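Local coordinates for acyl-CoA dehydrogenase (Mycobacterium thermoresistibile, PDB 3NF4), which binds flavin-adenine dinucleotide and, judging by its family, probably catalyses the alpha,beta-dehydrogenation of acyl-CoA thioesters, at residues I130-L135 with G171-Y176; N161-W166 with S219-N224; C191-A196 with A229-G234. All coordinates share one frame; numbering follows the deposited sequence.

How the contacts relate
All three contacts pair neighbouring beta strands and lie on the same side of the chain's centre. Contacts 1 and 3 share one mixed sheet, where strands 175-181 and 189-195 are adjacent: Y176 N lies 2.8 Å from V194 O, a probable hydrogen bond, and the centres of contacts 1 and 3 are about 12 Å apart. Contact 2 belongs to the second, antiparallel sheet; its centre is about 13 Å from that of contact 1, to which K164 NZ links it, 3.0 Å from L135 O. Contacts 1 and 2 both reach FAD, through Y133, L135 and W166. Contact 3 is further off, the C191 side chain being about 12 Å from the cofactor.

Contact 1: I130-L135 with G171-Y176; sequences IGAYSL and GKADFY. With FAD (flavin-adenine dinucleotide), chain C.
G131 CA sits over one face of the F175 ring, offset toward the rim, 3.7 Å from the centroid and 21° off the ring normal, a CH-pi contact. F175 CG stands between its own backbone N and carbonyl carbon (chi1 63°), the crowded position. The ring's CZ comes to 3.5 Å from G131 CA, with no side chain between strand and ring. Beside this contact, D174 grips I130 twice. Its backbone N donates to I130 O at 2.8 Å, while its OD2 accepts from I130 N at 2.8 Å on the anti side of the carboxylate, 31° out of plane. The parallel pairing proper, G131 with F175 and A132 with Y176, includes A132 N donating to F175 O at 3.2 Å. On the sheet face away from F175, A132 CB touches both A173 CB (3.9 Å) and Y176 CD1 (3.8 Å). Y176 OH in turn accepts a hydrogen bond from G171 N, which ties the loop before the strand back to the tyrosine. Further along strand 131-134, Y133 O accepts a hydrogen bond from FAD N3 at 3.2 Å and L135 N makes a weak one to FAD O2. Backbone recognition of the flavin pyrimidine edge from this strand is characteristic of the middle beta domain of acyl-CoA dehydrogenases.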
loop_
_atom_site.group_PDB
_atom_site.type_symbol
_atom_site.label_atom_id
_atom_site.label_comp_id
_atom_site.label_asym_id
_atom_site.label_seq_id
_atom_site.Cartn_x
_atom_site.Cartn_y
_atom_site.Cartn_z
ATOM N N ILE A 130 13.420 38.092 -10.964
ATOM C CA ILE A 130 12.621 36.922 -10.546
ATOM C C ILE A 130 11.311 36.874 -11.323
ATOM O O ILE A 130 10.570 37.869 -11.364
ATOM C CB ILE A 130 12.278 36.918 -9.038
ATOM C CG1 ILE A 130 13.506 37.219 -8.181
ATOM C CG2 ILE A 130 11.771 35.559 -8.636
ATOM C CD1 ILE A 130 13.207 38.063 -6.942
ATOM N N GLY A 131 11.045 35.718 -11.941
ATOM C CA GLY A 131 9.832 35.490 -12.709
ATOM C C GLY A 131 8.732 34.704 -11.996
ATOM O O GLY A 131 8.989 33.870 -11.116
ATOM N N ALA A 132 7.495 34.986 -12.380
ATOM C CA ALA A 132 6.363 34.237 -11.885
ATOM C C ALA A 132 5.471 33.835 -13.060
ATOM O O ALA A 132 5.582 34.398 -14.168
ATOM C CB ALA A 132 5.591 35.026 -10.837
ATOM N N TYR A 133 4.609 32.855 -12.808
ATOM C CA TYR A 133 3.836 32.178 -13.836
ATOM C C TYR A 133 2.370 32.161 -13.348
ATOM O O TYR A 133 2.107 31.715 -12.220
ATOM C CB TYR A 133 4.410 30.768 -13.987
ATOM C CG TYR A 133 3.918 29.943 -15.159
ATOM C CD1 TYR A 133 4.505 30.061 -16.412
ATOM C CD2 TYR A 133 2.909 28.989 -14.993
ATOM C CE1 TYR A 133 4.074 29.292 -17.498
ATOM C CE2 TYR A 133 2.472 28.203 -16.074
ATOM C CZ TYR A 133 3.064 28.369 -17.324
ATOM O OH TYR A 133 2.653 27.612 -18.395
ATOM N N SER A 134 1.439 32.644 -14.187
ATOM C CA SER A 134 0.046 32.876 -13.787
ATOM C C SER A 134 -1.023 32.274 -14.701
ATOM O O SER A 134 -1.337 32.830 -15.773
ATOM C CB SER A 134 -0.216 34.373 -13.638
ATOM O OG SER A 134 -1.514 34.576 -13.117
ATOM N N LEU A 135 -1.624 31.171 -14.255
ATOM C CA LEU A 135 -2.556 30.422 -15.092
ATOM C C LEU A 135 -3.863 30.096 -14.366
ATOM O O LEU A 135 -4.948 30.315 -14.910
ATOM C CB LEU A 135 -1.874 29.156 -15.656
ATOM C CG LEU A 135 -2.629 28.167 -16.553
ATOM C CD1 LEU A 135 -2.556 28.573 -17.999
ATOM C CD2 LEU A 135 -2.088 26.744 -16.426
ATOM N N GLY A 171 3.270 39.341 -6.038
ATOM C CA GLY A 171 3.559 40.601 -5.377
ATOM C C GLY A 171 5.030 40.868 -5.110
ATOM O O GLY A 171 5.348 41.828 -4.414
ATOM N N LYS A 172 5.931 40.042 -5.646
ATOM C CA LYS A 172 7.367 40.240 -5.422
ATOM C C LYS A 172 8.230 39.956 -6.653
ATOM O O LYS A 172 9.456 40.068 -6.582
ATOM C CB LYS A 172 7.872 39.370 -4.259
ATOM C CG LYS A 172 7.258 39.638 -2.888
ATOM C CD LYS A 172 7.954 40.774 -2.133
ATOM C CE LYS A 172 7.300 40.966 -0.763
ATOM N NZ LYS A 172 7.984 41.983 0.090
ATOM N N ALA A 173 7.609 39.551 -7.762
ATOM C CA ALA A 173 8.349 39.202 -8.982
ATOM C C ALA A 173 8.525 40.436 -9.835
ATOM O O ALA A 173 7.774 41.406 -9.686
ATOM C CB ALA A 173 7.636 38.115 -9.777
ATOM N N ASP A 174 9.498 40.389 -10.736
ATOM C CA ASP A 174 9.785 41.513 -11.617
ATOM C C ASP A 174 8.958 41.467 -12.894
ATOM O O ASP A 174 8.738 42.505 -13.519
ATOM C CB ASP A 174 11.285 41.591 -11.944
ATOM C CG ASP A 174 12.161 41.623 -10.688
ATOM O OD1 ASP A 174 11.932 42.445 -9.781
ATOM O OD2 ASP A 174 13.099 40.818 -10.606
ATOM N N PHE A 175 8.509 40.266 -13.265
ATOM C CA PHE A 175 7.685 40.034 -14.448
ATOM C C PHE A 175 6.770 38.827 -14.248
ATOM O O PHE A 175 7.066 37.926 -13.445
ATOM C CB PHE A 175 8.540 39.881 -15.723
ATOM C CG PHE A 175 9.488 38.691 -15.709
ATOM C CD1 PHE A 175 9.111 37.479 -16.275
ATOM C CD2 PHE A 175 10.760 38.789 -15.145
ATOM C CE1 PHE A 175 9.983 36.380 -16.272
ATOM C CE2 PHE A 175 11.636 37.691 -15.135
ATOM C CZ PHE A 175 11.247 36.491 -15.707
ATOM N N TYR A 176 5.661 38.823 -14.989
ATOM C CA TYR A 176 4.634 37.807 -14.863
ATOM C C TYR A 176 4.272 37.241 -16.228
ATOM O O TYR A 176 3.994 37.993 -17.161
ATOM C CB TYR A 176 3.377 38.384 -14.180
ATOM C CG TYR A 176 3.612 38.800 -12.746
ATOM C CD1 TYR A 176 3.353 37.925 -11.689
ATOM C CD2 TYR A 176 4.133 40.059 -12.441
ATOM C CE1 TYR A 176 3.587 38.310 -10.367
ATOM C CE2 TYR A 176 4.378 40.452 -11.122
ATOM C CZ TYR A 176 4.107 39.578 -10.097
ATOM O OH TYR A 176 4.347 39.968 -8.804
HETATM P PA FAD C . -9.492 21.071 -8.172
HETATM O O1A FAD C . -9.250 21.142 -9.655
HETATM O O2A FAD C . -10.729 21.743 -7.641
HETATM O O5B FAD C . -9.555 19.520 -7.732
HETATM C C5B FAD C . -10.045 19.058 -6.475
HETATM C C4B FAD C . -9.953 17.525 -6.425
HETATM O O4B FAD C . -10.676 16.898 -7.505
HETATM C C3B FAD C . -8.508 17.054 -6.529
HETATM O O3B FAD C . -8.309 15.975 -5.619
HETATM C C2B FAD C . -8.377 16.533 -7.950
HETATM O O2B FAD C . -7.322 15.552 -8.077
HETATM C C1B FAD C . -9.804 16.044 -8.265
HETATM N N9A FAD C . -10.022 16.141 -9.730
HETATM C C8A FAD C . -10.115 17.290 -10.461
HETATM N N7A FAD C . -10.266 16.967 -11.764
HETATM C C5A FAD C . -10.274 15.616 -11.847
HETATM C C6A FAD C . -10.406 14.717 -12.903
HETATM N N6A FAD C . -10.551 15.185 -14.167
HETATM N N1A FAD C . -10.381 13.373 -12.652
HETATM C C2A FAD C . -10.228 12.905 -11.397
HETATM N N3A FAD C . -10.087 13.758 -10.368
HETATM C C4A FAD C . -10.110 15.101 -10.565
HETATM N N1 FAD C . -0.964 27.714 -10.173
HETATM C C2 FAD C . -0.317 28.422 -11.149
HETATM O O2 FAD C . -0.797 28.502 -12.311
HETATM N N3 FAD C . 0.858 29.050 -10.880
HETATM C C4 FAD C . 1.420 28.989 -9.644
HETATM O O4 FAD C . 2.506 29.589 -9.439
HETATM C C4X FAD C . 0.775 28.259 -8.627
HETATM N N5 FAD C . 1.311 28.194 -7.379
HETATM C C5X FAD C . 0.655 27.509 -6.405
HETATM C C6 FAD C . 1.202 27.446 -5.122
HETATM C C7 FAD C . 0.551 26.751 -4.102
HETATM C C7M FAD C . 1.178 26.709 -2.727
HETATM C C8 FAD C . -0.662 26.114 -4.389
HETATM C C8M FAD C . -1.452 25.333 -3.370
HETATM C C9 FAD C . -1.198 26.176 -5.672
HETATM C C9A FAD C . -0.560 26.864 -6.693
HETATM N N10 FAD C . -1.107 26.906 -7.937
HETATM C C10 FAD C . -0.456 27.617 -8.909
HETATM C "C1'" FAD C . -2.404 26.224 -8.234
HETATM C "C2'" FAD C . -2.330 24.675 -8.302
HETATM O "O2'" FAD C . -1.633 24.272 -9.498
HETATM C "C3'" FAD C . -3.726 24.005 -8.142
HETATM O "O3'" FAD C . -4.174 24.256 -6.803
HETATM C "C4'" FAD C . -3.824 22.481 -8.388
HETATM O "O4'" FAD C . -3.170 22.094 -9.609
HETATM C "C5'" FAD C . -5.245 21.859 -8.385
HETATM O "O5'" FAD C . -6.364 22.698 -8.768
HETATM P P FAD C . -7.527 23.069 -7.695
HETATM O O1P FAD C . -6.866 23.596 -6.433
HETATM O O2P FAD C . -8.581 23.927 -8.338
HETATM O O3P FAD C . -8.176 21.612 -7.385
#

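Contact 2: N161-W166 with S219-N224; sequences NGSKSW and SAFYDN. With FAD (flavin-adenine dinucleotide), chain C.
S163 and F221 face each other on one side of an antiparallel strand pair, the serine OG lying at the edge of the phenyl ring, near its plane and 3.9 Å from CD1. F221 CG is anti to the backbone N (chi1 -178°); the ring's CD1 also comes to 3.6 Å from G162 O. Water 1 joins the same area: it is hydrogen-bonded to S163 OG and donates to A220 O. On the other face, Y222 presents its ring edge to G162 O, which lies in the ring plane, while the side chains of K164 and A220 come no closer than their beta carbons, 4.5 Å apart. The lysine chain then runs away from A220, and its NZ is held by E137 in a salt bridge and by F179 O and L135 O. These strands are the two central ones of the four-stranded antiparallel sheet in the middle domain, and their directions differ by 167°. G162 and Y222 form a hydrogen-bonded pair in which Y222 N reaches G162 O at 2.7 Å, nearly straight (176° at the hydrogen), and G162 N returns to Y222 O. K164 and A220 form the next such pair, A220 N lying 2.9 Å from K164 O and K164 N donating back to A220 O. At one end, N161 OD1 accepts from N224 N at 2.9 Å, the donor tilted from the amide plane. At the other, W166 belongs to the FAD pocket: one face of its indole has the ribityl O3' of the cofactor above it, offset toward the rim, and G348 of the second subunit packs on it.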
loop_
_atom_site.group_PDB
_atom_site.type_symbol
_atom_site.label_atom_id
_atom_site.label_comp_id
_atom_site.label_asym_id
_atom_site.label_seq_id
_atom_site.Cartn_x
_atom_site.Cartn_y
_atom_site.Cartn_z
ATOM N N ASN A 161 -9.430 42.638 -17.943
ATOM C CA ASN A 161 -10.290 42.683 -16.759
ATOM C C ASN A 161 -10.512 41.294 -16.137
ATOM O O ASN A 161 -11.108 40.404 -16.764
ATOM C CB ASN A 161 -11.630 43.367 -17.067
ATOM C CG ASN A 161 -11.462 44.818 -17.548
ATOM O OD1 ASN A 161 -11.210 45.733 -16.751
ATOM N ND2 ASN A 161 -11.596 45.025 -18.861
ATOM N N GLY A 162 -10.012 41.105 -14.913
ATOM C CA GLY A 162 -10.327 39.890 -14.140
ATOM C C GLY A 162 -9.393 39.472 -13.019
ATOM O O GLY A 162 -8.531 40.241 -12.583
ATOM N N SER A 163 -9.575 38.225 -12.591
ATOM C CA SER A 163 -8.925 37.642 -11.415
ATOM C C SER A 163 -8.093 36.386 -11.738
ATOM O O SER A 163 -8.494 35.572 -12.580
ATOM C CB SER A 163 -9.999 37.233 -10.392
ATOM O OG SER A 163 -10.544 38.337 -9.700
ATOM N N LYS A 164 -6.963 36.242 -11.041
ATOM C CA LYS A 164 -6.104 35.034 -11.069
ATOM C C LYS A 164 -5.741 34.597 -9.633
ATOM O O LYS A 164 -5.818 35.404 -8.700
ATOM C CB LYS A 164 -4.820 35.315 -11.859
ATOM C CG LYS A 164 -5.005 35.462 -13.370
ATOM C CD LYS A 164 -5.391 34.116 -13.974
ATOM C CE LYS A 164 -5.098 34.033 -15.446
ATOM N NZ LYS A 164 -5.782 32.898 -16.139
ATOM N N SER A 165 -5.333 33.341 -9.442
ATOM C CA SER A 165 -5.024 32.861 -8.086
ATOM C C SER A 165 -3.806 31.946 -7.970
ATOM O O SER A 165 -3.241 31.490 -8.969
ATOM C CB SER A 165 -6.251 32.225 -7.437
ATOM O OG SER A 165 -6.799 31.242 -8.270
ATOM N N TRP A 166 -3.389 31.700 -6.737
ATOM C CA TRP A 166 -2.267 30.808 -6.440
ATOM C C TRP A 166 -0.992 31.211 -7.169
ATOM O O TRP A 166 -0.371 30.379 -7.776
ATOM C CB TRP A 166 -2.596 29.344 -6.773
ATOM C CG TRP A 166 -3.929 28.816 -6.226
ATOM C CD1 TRP A 166 -5.024 28.428 -6.962
ATOM C CD2 TRP A 166 -4.289 28.613 -4.850
ATOM N NE1 TRP A 166 -6.036 28.025 -6.132
ATOM C CE2 TRP A 166 -5.619 28.126 -4.833
ATOM C CE3 TRP A 166 -3.624 28.804 -3.634
ATOM C CZ2 TRP A 166 -6.296 27.818 -3.645
ATOM C CZ3 TRP A 166 -4.300 28.499 -2.439
ATOM C CH2 TRP A 166 -5.622 28.011 -2.458
ATOM N N SER A 219 -3.244 35.990 -4.774
ATOM C CA SER A 219 -4.113 36.246 -5.923
ATOM C C SER A 219 -3.771 37.561 -6.654
ATOM O O SER A 219 -2.986 38.379 -6.145
ATOM C CB SER A 219 -5.585 36.203 -5.496
ATOM O OG SER A 219 -5.941 37.365 -4.774
ATOM N N ALA A 220 -4.329 37.753 -7.855
ATOM C CA ALA A 220 -4.152 39.013 -8.610
ATOM C C ALA A 220 -5.447 39.580 -9.189
ATOM O O ALA A 220 -6.377 38.844 -9.524
ATOM C CB ALA A 220 -3.082 38.871 -9.726
ATOM N N PHE A 221 -5.483 40.901 -9.334
ATOM C CA PHE A 221 -6.656 41.565 -9.884
ATOM C C PHE A 221 -6.314 42.569 -10.981
ATOM O O PHE A 221 -5.528 43.489 -10.767
ATOM C CB PHE A 221 -7.460 42.220 -8.760
ATOM C CG PHE A 221 -8.727 42.890 -9.229
ATOM C CD1 PHE A 221 -9.761 42.135 -9.812
ATOM C CD2 PHE A 221 -8.893 44.269 -9.077
ATOM C CE1 PHE A 221 -10.937 42.750 -10.249
ATOM C CE2 PHE A 221 -10.056 44.897 -9.509
ATOM C CZ PHE A 221 -11.086 44.141 -10.096
ATOM N N TYR A 222 -6.914 42.377 -12.155
ATOM C CA TYR A 222 -6.746 43.292 -13.291
ATOM C C TYR A 222 -7.961 44.234 -13.462
ATOM O O TYR A 222 -9.074 43.791 -13.750
ATOM C CB TYR A 222 -6.463 42.514 -14.589
ATOM C CG TYR A 222 -5.110 41.813 -14.647
ATOM C CD1 TYR A 222 -4.005 42.436 -15.242
ATOM C CD2 TYR A 222 -4.938 40.512 -14.121
ATOM C CE1 TYR A 222 -2.756 41.798 -15.311
ATOM C CE2 TYR A 222 -3.700 39.854 -14.186
ATOM C CZ TYR A 222 -2.616 40.506 -14.779
ATOM O OH TYR A 222 -1.401 39.885 -14.842
ATOM N N ASP A 223 -7.716 45.536 -13.294
ATOM C CA ASP A 223 -8.752 46.578 -13.290
ATOM C C ASP A 223 -8.487 47.562 -14.440
ATOM O O ASP A 223 -7.710 48.517 -14.281
ATOM C CB ASP A 223 -8.691 47.318 -11.942
ATOM C CG ASP A 223 -9.926 48.196 -11.654
ATOM O OD1 ASP A 223 -10.825 48.345 -12.516
ATOM O OD2 ASP A 223 -9.989 48.728 -10.522
ATOM N N ASN A 224 -9.128 47.323 -15.589
ATOM C CA ASN A 224 -8.861 48.084 -16.820
ATOM C C ASN A 224 -7.371 48.225 -17.107
ATOM O O ASN A 224 -6.858 49.329 -17.292
ATOM C CB ASN A 224 -9.532 49.467 -16.781
ATOM C CG ASN A 224 -10.973 49.436 -17.266
ATOM O OD1 ASN A 224 -11.310 48.713 -18.211
ATOM N ND2 ASN A 224 -11.833 50.233 -16.628
HETATM P PA FAD C . -9.492 21.071 -8.172
HETATM O O1A FAD C . -9.250 21.142 -9.655
HETATM O O2A FAD C . -10.729 21.743 -7.641
HETATM O O5B FAD C . -9.555 19.520 -7.732
HETATM C C5B FAD C . -10.045 19.058 -6.475
HETATM C C4B FAD C . -9.953 17.525 -6.425
HETATM O O4B FAD C . -10.676 16.898 -7.505
HETATM C C3B FAD C . -8.508 17.054 -6.529
HETATM O O3B FAD C . -8.309 15.975 -5.619
HETATM C C2B FAD C . -8.377 16.533 -7.950
HETATM O O2B FAD C . -7.322 15.552 -8.077
HETATM C C1B FAD C . -9.804 16.044 -8.265
HETATM N N9A FAD C . -10.022 16.141 -9.730
HETATM C C8A FAD C . -10.115 17.290 -10.461
HETATM N N7A FAD C . -10.266 16.967 -11.764
HETATM C C5A FAD C . -10.274 15.616 -11.847
HETATM C C6A FAD C . -10.406 14.717 -12.903
HETATM N N6A FAD C . -10.551 15.185 -14.167
HETATM N N1A FAD C . -10.381 13.373 -12.652
HETATM C C2A FAD C . -10.228 12.905 -11.397
HETATM N N3A FAD C . -10.087 13.758 -10.368
HETATM C C4A FAD C . -10.110 15.101 -10.565
HETATM N N1 FAD C . -0.964 27.714 -10.173
HETATM C C2 FAD C . -0.317 28.422 -11.149
HETATM O O2 FAD C . -0.797 28.502 -12.311
HETATM N N3 FAD C . 0.858 29.050 -10.880
HETATM C C4 FAD C . 1.420 28.989 -9.644
HETATM O O4 FAD C . 2.506 29.589 -9.439
HETATM C C4X FAD C . 0.775 28.259 -8.627
HETATM N N5 FAD C . 1.311 28.194 -7.379
HETATM C C5X FAD C . 0.655 27.509 -6.405
HETATM C C6 FAD C . 1.202 27.446 -5.122
HETATM C C7 FAD C . 0.551 26.751 -4.102
HETATM C C7M FAD C . 1.178 26.709 -2.727
HETATM C C8 FAD C . -0.662 26.114 -4.389
HETATM C C8M FAD C . -1.452 25.333 -3.370
HETATM C C9 FAD C . -1.198 26.176 -5.672
HETATM C C9A FAD C . -0.560 26.864 -6.693
HETATM N N10 FAD C . -1.107 26.906 -7.937
HETATM C C10 FAD C . -0.456 27.617 -8.909
HETATM C "C1'" FAD C . -2.404 26.224 -8.234
HETATM C "C2'" FAD C . -2.330 24.675 -8.302
HETATM O "O2'" FAD C . -1.633 24.272 -9.498
HETATM C "C3'" FAD C . -3.726 24.005 -8.142
HETATM O "O3'" FAD C . -4.174 24.256 -6.803
HETATM C "C4'" FAD C . -3.824 22.481 -8.388
HETATM O "O4'" FAD C . -3.170 22.094 -9.609
HETATM C "C5'" FAD C . -5.245 21.859 -8.385
HETATM O "O5'" FAD C . -6.364 22.698 -8.768
HETATM P P FAD C . -7.527 23.069 -7.695
HETATM O O1P FAD C . -6.866 23.596 -6.433
HETATM O O2P FAD C . -8.581 23.927 -8.338
HETATM O O3P FAD C . -8.176 21.612 -7.385
HETATM O O HOH W 1 -8.612 39.085 -7.330
#

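Contact 3: C191-A196 with A229-G234; sequences CFLVPA and ADRRIG
This is a short antiparallel edge pairing, in which a weakly bonded strand at about 232-233 runs alongside strand 189-195 as the outermost strand, within this chain, of the mixed sheet of the middle domain. Two backbone bonds define it: L193 N donates to R231 O at 3.1 Å and nearly straight (177° at the hydrogen), and I233 N donates to C191 O at 3.0 Å. Between them F192 and R232 form a non-hydrogen-bonded pair, their CA atoms 4.6 Å apart. The F192 ring reaches R232 CB with its CE1, at 4.1 Å, and is turned 74° from the guanidinium plane. R232 then heads away, and its NE donates to G234 O in the plane of the guanidinium, while NH1 bonds to Y158 OH, whose ring also meets F192 edge-to-face. On the opposite face of the sheet C191 SG touches I233 CB at 4.0 Å, and I233 CD1 approaches L193 CB; L108 and P107 of helix 106-111 cover this side.

R231 makes the broadest contact. Its chain bends at chi2 (-88°), carrying CD to 3.0 Å from L193 O, and the guanidinium lies over the P195 ring: P195 CD sits 3.7 Å above the centre of its plane, and P195 CG is 3.5 Å from NH2. W120 of helix 114-124 also touches R231. The chemistry thus joins two backbone bonds to a cationic group laid on an aliphatic proline ring, consistent with R231 being held against strand 189-195 largely by packing on that ring and by its closeness to the L193 carbonyl.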
loop_
_atom_site.group_PDB
_atom_site.type_symbol
_atom_site.label_atom_id
_atom_site.label_comp_id
_atom_site.label_asym_id
_atom_site.label_seq_id
_atom_site.Cartn_x
_atom_site.Cartn_y
_atom_site.Cartn_z
ATOM N N CYS A 191 -1.198 34.330 -24.513
ATOM C CA CYS A 191 -0.135 34.540 -23.533
ATOM C C CYS A 191 0.436 35.987 -23.541
ATOM O O CYS A 191 0.564 36.597 -24.600
ATOM C CB CYS A 191 0.972 33.521 -23.804
ATOM S SG CYS A 191 2.362 33.544 -22.656
ATOM N N PHE A 192 0.781 36.514 -22.359
ATOM C CA PHE A 192 1.262 37.895 -22.185
ATOM C C PHE A 192 2.436 38.019 -21.224
ATOM O O PHE A 192 2.433 37.403 -20.157
ATOM C CB PHE A 192 0.135 38.801 -21.651
ATOM C CG PHE A 192 -0.954 39.053 -22.635
ATOM C CD1 PHE A 192 -0.848 40.091 -23.553
ATOM C CD2 PHE A 192 -2.080 38.247 -22.658
ATOM C CE1 PHE A 192 -1.847 40.318 -24.484
ATOM C CE2 PHE A 192 -3.086 38.463 -23.579
ATOM C CZ PHE A 192 -2.971 39.504 -24.496
ATOM N N LEU A 193 3.425 38.835 -21.583
ATOM C CA LEU A 193 4.497 39.189 -20.650
ATOM C C LEU A 193 4.164 40.519 -19.966
ATOM O O LEU A 193 4.173 41.587 -20.598
ATOM C CB LEU A 193 5.874 39.199 -21.330
ATOM C CG LEU A 193 7.094 39.527 -20.454
ATOM C CD1 LEU A 193 7.448 38.391 -19.505
ATOM C CD2 LEU A 193 8.317 39.874 -21.302
ATOM N N VAL A 194 3.859 40.431 -18.671
ATOM C CA VAL A 194 3.333 41.542 -17.869
ATOM C C VAL A 194 4.413 42.044 -16.913
ATOM O O VAL A 194 4.905 41.270 -16.099
ATOM C CB VAL A 194 2.100 41.089 -17.035
ATOM C CG1 VAL A 194 1.608 42.200 -16.109
ATOM C CG2 VAL A 194 0.978 40.593 -17.939
ATOM N N PRO A 195 4.781 43.339 -17.002
ATOM C CA PRO A 195 5.781 43.888 -16.087
ATOM C C PRO A 195 5.195 44.164 -14.701
ATOM O O PRO A 195 3.970 44.301 -14.562
ATOM C CB PRO A 195 6.176 45.205 -16.760
ATOM C CG PRO A 195 4.925 45.634 -17.469
ATOM C CD PRO A 195 4.253 44.361 -17.927
ATOM N N ALA A 196 6.063 44.263 -13.696
ATOM C CA ALA A 196 5.634 44.451 -12.303
ATOM C C ALA A 196 4.993 45.823 -12.021
ATOM O O ALA A 196 4.339 46.008 -10.998
ATOM C CB ALA A 196 6.800 44.214 -11.358
ATOM N N ALA A 229 0.161 45.649 -27.509
ATOM C CA ALA A 229 0.023 44.404 -28.292
ATOM C C ALA A 229 1.359 43.733 -28.645
ATOM O O ALA A 229 1.378 42.576 -29.071
ATOM C CB ALA A 229 -0.821 44.626 -29.556
ATOM N N ASP A 230 2.464 44.458 -28.463
ATOM C CA ASP A 230 3.797 43.890 -28.641
ATOM C C ASP A 230 4.222 43.020 -27.446
ATOM O O ASP A 230 5.270 42.373 -27.495
ATOM C CB ASP A 230 4.834 44.989 -28.917
ATOM N N ARG A 231 3.414 43.008 -26.385
ATOM C CA ARG A 231 3.690 42.190 -25.198
ATOM C C ARG A 231 3.130 40.781 -25.330
ATOM O O ARG A 231 3.464 39.914 -24.529
ATOM C CB ARG A 231 3.101 42.822 -23.929
ATOM C CG ARG A 231 3.771 44.094 -23.438
ATOM C CD ARG A 231 4.907 43.761 -22.516
ATOM N NE ARG A 231 5.454 44.919 -21.817
ATOM C CZ ARG A 231 6.448 44.847 -20.938
ATOM N NH1 ARG A 231 6.995 43.671 -20.633
ATOM N NH2 ARG A 231 6.893 45.944 -20.351
ATOM N N ARG A 232 2.249 40.567 -26.307
ATOM C CA ARG A 232 1.678 39.242 -26.582
ATOM C C ARG A 232 2.776 38.278 -27.043
ATOM O O ARG A 232 3.574 38.624 -27.917
ATOM C CB ARG A 232 0.577 39.331 -27.644
ATOM C CG ARG A 232 -0.118 38.009 -27.911
ATOM C CD ARG A 232 -1.201 38.126 -28.959
ATOM N NE ARG A 232 -0.667 38.108 -30.321
ATOM C CZ ARG A 232 -1.109 38.882 -31.311
ATOM N NH1 ARG A 232 -2.087 39.759 -31.097
ATOM N NH2 ARG A 232 -0.562 38.781 -32.517
ATOM N N ILE A 233 2.829 37.093 -26.432
ATOM C CA ILE A 233 3.798 36.065 -26.822
ATOM C C ILE A 233 3.092 35.075 -27.744
ATOM O O ILE A 233 2.087 34.460 -27.363
ATOM C CB ILE A 233 4.436 35.357 -25.599
ATOM C CG1 ILE A 233 4.949 36.368 -24.559
ATOM C CG2 ILE A 233 5.574 34.438 -26.024
ATOM C CD1 ILE A 233 6.134 37.233 -25.024
ATOM N N GLY A 234 3.596 34.963 -28.974
ATOM C CA GLY A 234 2.992 34.102 -29.989
ATOM C C GLY A 234 1.744 34.693 -30.610
ATOM O O GLY A 234 1.391 35.842 -30.347
#